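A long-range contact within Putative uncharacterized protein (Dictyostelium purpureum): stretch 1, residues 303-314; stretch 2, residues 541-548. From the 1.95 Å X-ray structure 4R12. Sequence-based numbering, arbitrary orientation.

Stretch 1 303-314: PPRADLAFQTQI
Stretch 2, residues 541-548: SNTHLHNA

The segment leading to the helix is extended in phi/psi at Pro303-Arg305 and Asp307, but turns at Ala306 (-77/-9) and Leu308 (-102/12). A cis peptide bond precedes Pro303. Leu308 is the N-cap of a short helix, 309-313. The second stretch runs as a strand to Ala548. Helix and strand axes approach to 10.3 Å, their directions 123° apart. In register, Asp307 CA lies 7.1 Å from His544 CA, and Arg305 CA lies 8.2 Å from Asn547 CA. The contact buries 378 Å² in total.

His546 covers the most surface, 65 Å². Its chi1 is t (-155°) and chi2 is 97°. The CA-to-CB bond points sideways, but the ring end reaches Phe310. Phe310 has chi1 p (72°) and chi2 89°, which offers a ring face to the imidazole edge. His546 CE1 lies 3.4 Å from Phe310 CD2. The centroids are 4.7 Å apart and the planes meet at 83°, an edge-to-face pair. Both residues are buried.

His544 is the polar hub, with chi1 m (-51°) and chi2 -79°. Its ND1 donates to Asp307 OD2 at 2.7 Å, and its NE2 donates to Asn542 OD1 at 2.6 Å. Both ring nitrogens are thus used as donors, consistent with a protonated imidazole beside a carboxylate. Ala309 CB sits over one face, 3.4 Å from His544 CE1; this small methyl makes a CH-pi contact.

Asp307, chi1 t (-166°), has its CA-to-CB bond directed toward the strand. Its OD1 accepts from Ala309 N at 3.1 Å, so one carboxylate serves both helix start and strand. A water bridges Asp307 OD2 and Leu545 N.

Gln313 (m, t, chi3 49°) and Asn542 (t, chi2 12°) pair their amides: Asn542 ND2 donates to Gln313 OE1 at 2.9 Å, and Gln313 NE2 to Asn542 OD1 at 3.1 Å. At the other end, a water links Pro304 O to Asn547 ND2.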

# COMPACT_ATOMS: atom_id res chain seq x y z
N PRO A 303 -0.65 2.71 28.23
CA PRO A 303 -1.11 1.87 27.12
C PRO A 303 0.07 1.28 26.35
O PRO A 303 1.14 1.87 26.36
CB PRO A 303 -1.92 2.83 26.25
CG PRO A 303 -1.35 4.17 26.54
CD PRO A 303 -0.85 4.15 27.95
N PRO A 304 -0.13 0.13 25.71
CA PRO A 304 1.01 -0.56 25.10
C PRO A 304 1.59 0.18 23.89
O PRO A 304 0.88 0.53 22.96
CB PRO A 304 0.43 -1.91 24.68
CG PRO A 304 -1.04 -1.74 24.69
CD PRO A 304 -1.35 -0.69 25.70
N ARG A 305 2.89 0.44 23.97
CA ARG A 305 3.70 0.89 22.84
C ARG A 305 5.04 0.15 22.89
O ARG A 305 5.74 0.16 23.91
CB ARG A 305 3.93 2.40 22.87
CG ARG A 305 2.66 3.24 22.86
CD ARG A 305 1.95 3.19 21.51
NE ARG A 305 0.91 4.21 21.44
CZ ARG A 305 -0.33 4.04 21.89
NH1 ARG A 305 -0.69 2.88 22.43
NH2 ARG A 305 -1.21 5.03 21.80
N ALA A 306 5.40 -0.48 21.79
CA ALA A 306 6.61 -1.29 21.75
C ALA A 306 7.89 -0.44 21.65
O ALA A 306 9.00 -0.97 21.78
CB ALA A 306 6.53 -2.27 20.60
N ASP A 307 7.74 0.85 21.41
CA ASP A 307 8.90 1.72 21.16
C ASP A 307 8.54 3.18 21.46
O ASP A 307 7.62 3.73 20.85
CB ASP A 307 9.37 1.56 19.71
CG ASP A 307 10.75 2.15 19.45
OD1 ASP A 307 11.20 3.01 20.24
OD2 ASP A 307 11.38 1.75 18.45
N LEU A 308 9.26 3.80 22.39
CA LEU A 308 8.91 5.14 22.85
C LEU A 308 9.78 6.25 22.25
O LEU A 308 9.73 7.39 22.71
CB LEU A 308 8.99 5.20 24.38
CG LEU A 308 7.91 4.43 25.15
CD1 LEU A 308 8.19 4.42 26.64
CD2 LEU A 308 6.54 5.01 24.86
N ALA A 309 10.56 5.93 21.22
CA ALA A 309 11.45 6.91 20.61
C ALA A 309 10.69 8.14 20.14
O ALA A 309 11.18 9.26 20.26
CB ALA A 309 12.21 6.28 19.44
N PHE A 310 9.49 7.93 19.62
CA PHE A 310 8.67 9.04 19.13
C PHE A 310 8.41 10.06 20.23
O PHE A 310 8.39 11.26 19.99
CB PHE A 310 7.33 8.53 18.56
CG PHE A 310 6.35 8.03 19.61
CD1 PHE A 310 5.45 8.90 20.20
CD2 PHE A 310 6.34 6.70 19.99
CE1 PHE A 310 4.56 8.45 21.17
CE2 PHE A 310 5.46 6.24 20.95
CZ PHE A 310 4.56 7.11 21.54
N GLN A 311 8.20 9.57 21.45
CA GLN A 311 7.90 10.46 22.57
C GLN A 311 9.18 11.15 23.03
O GLN A 311 9.18 12.34 23.33
CB GLN A 311 7.28 9.69 23.74
CG GLN A 311 6.90 10.59 24.92
CD GLN A 311 6.43 9.80 26.13
OE1 GLN A 311 7.13 8.90 26.60
NE2 GLN A 311 5.25 10.13 26.63
N THR A 312 10.26 10.38 23.05
CA THR A 312 11.55 10.87 23.49
C THR A 312 12.13 11.95 22.57
O THR A 312 12.72 12.93 23.04
CB THR A 312 12.56 9.71 23.59
OG1 THR A 312 12.04 8.69 24.45
CG2 THR A 312 13.90 10.18 24.12
N GLN A 313 11.94 11.80 21.27
CA GLN A 313 12.69 12.59 20.30
C GLN A 313 11.90 13.54 19.41
O GLN A 313 12.47 14.51 18.89
CB GLN A 313 13.48 11.66 19.37
CG GLN A 313 14.43 10.72 20.07
CD GLN A 313 15.25 9.92 19.08
OE1 GLN A 313 15.83 10.48 18.16
NE2 GLN A 313 15.29 8.60 19.26
N ILE A 314 10.63 13.26 19.19
CA ILE A 314 9.90 14.03 18.20
C ILE A 314 8.91 14.98 18.84
O ILE A 314 7.99 14.59 19.57
CB ILE A 314 9.16 13.12 17.18
CG1 ILE A 314 10.19 12.28 16.40
CG2 ILE A 314 8.35 13.96 16.19
CD1 ILE A 314 9.56 11.32 15.41
N SER A 541 20.47 1.84 14.74
CA SER A 541 19.82 2.80 13.83
C SER A 541 18.63 3.45 14.51
O SER A 541 17.88 2.79 15.23
CB SER A 541 19.35 2.10 12.55
OG SER A 541 18.70 3.01 11.67
N ASN A 542 18.45 4.75 14.26
CA ASN A 542 17.31 5.51 14.77
C ASN A 542 16.08 5.31 13.88
O ASN A 542 15.55 6.27 13.30
CB ASN A 542 17.68 6.99 14.88
CG ASN A 542 16.77 7.75 15.83
OD1 ASN A 542 16.00 7.16 16.57
ND2 ASN A 542 16.87 9.07 15.80
N THR A 543 15.65 4.06 13.78
CA THR A 543 14.56 3.64 12.90
C THR A 543 13.55 2.85 13.72
O THR A 543 13.94 2.00 14.52
CB THR A 543 15.09 2.76 11.74
OG1 THR A 543 16.01 3.53 10.96
CG2 THR A 543 13.95 2.25 10.85
N HIS A 544 12.26 3.12 13.53
CA HIS A 544 11.25 2.68 14.48
C HIS A 544 9.93 2.33 13.83
O HIS A 544 9.47 3.02 12.91
CB HIS A 544 11.03 3.77 15.55
CG HIS A 544 12.31 4.25 16.17
ND1 HIS A 544 12.96 3.55 17.16
CD2 HIS A 544 13.08 5.32 15.89
CE1 HIS A 544 14.07 4.19 17.49
NE2 HIS A 544 14.17 5.27 16.74
N LEU A 545 9.32 1.25 14.30
CA LEU A 545 7.95 0.93 13.93
C LEU A 545 6.95 1.76 14.72
O LEU A 545 7.21 2.11 15.88
CB LEU A 545 7.67 -0.56 14.18
CG LEU A 545 8.53 -1.57 13.42
CD1 LEU A 545 8.35 -2.96 14.02
CD2 LEU A 545 8.14 -1.58 11.95
N HIS A 546 5.80 2.06 14.12
CA HIS A 546 4.69 2.65 14.87
C HIS A 546 3.34 2.11 14.41
O HIS A 546 3.13 1.91 13.21
CB HIS A 546 4.69 4.18 14.75
CG HIS A 546 4.02 4.85 15.90
ND1 HIS A 546 4.72 5.36 16.97
CD2 HIS A 546 2.71 5.05 16.18
CE1 HIS A 546 3.88 5.87 17.85
NE2 HIS A 546 2.65 5.69 17.39
N ASN A 547 2.45 1.85 15.37
CA ASN A 547 1.09 1.39 15.09
C ASN A 547 0.37 2.24 14.03
O ASN A 547 0.40 3.47 14.09
CB ASN A 547 0.23 1.41 16.35
CG ASN A 547 0.57 0.31 17.34
OD1 ASN A 547 1.27 -0.66 17.04
ND2 ASN A 547 0.03 0.44 18.54
N ALA A 548 -0.29 1.57 13.09
CA ALA A 548 -1.17 2.23 12.13
C ALA A 548 -2.53 1.56 12.26
O ALA A 548 -2.73 0.44 11.78
CB ALA A 548 -0.62 2.13 10.72
O HOH W 1 0.77 -1.34 20.56
O HOH W 2 3.42 -0.43 19.56
O HOH W 3 10.58 -0.09 16.54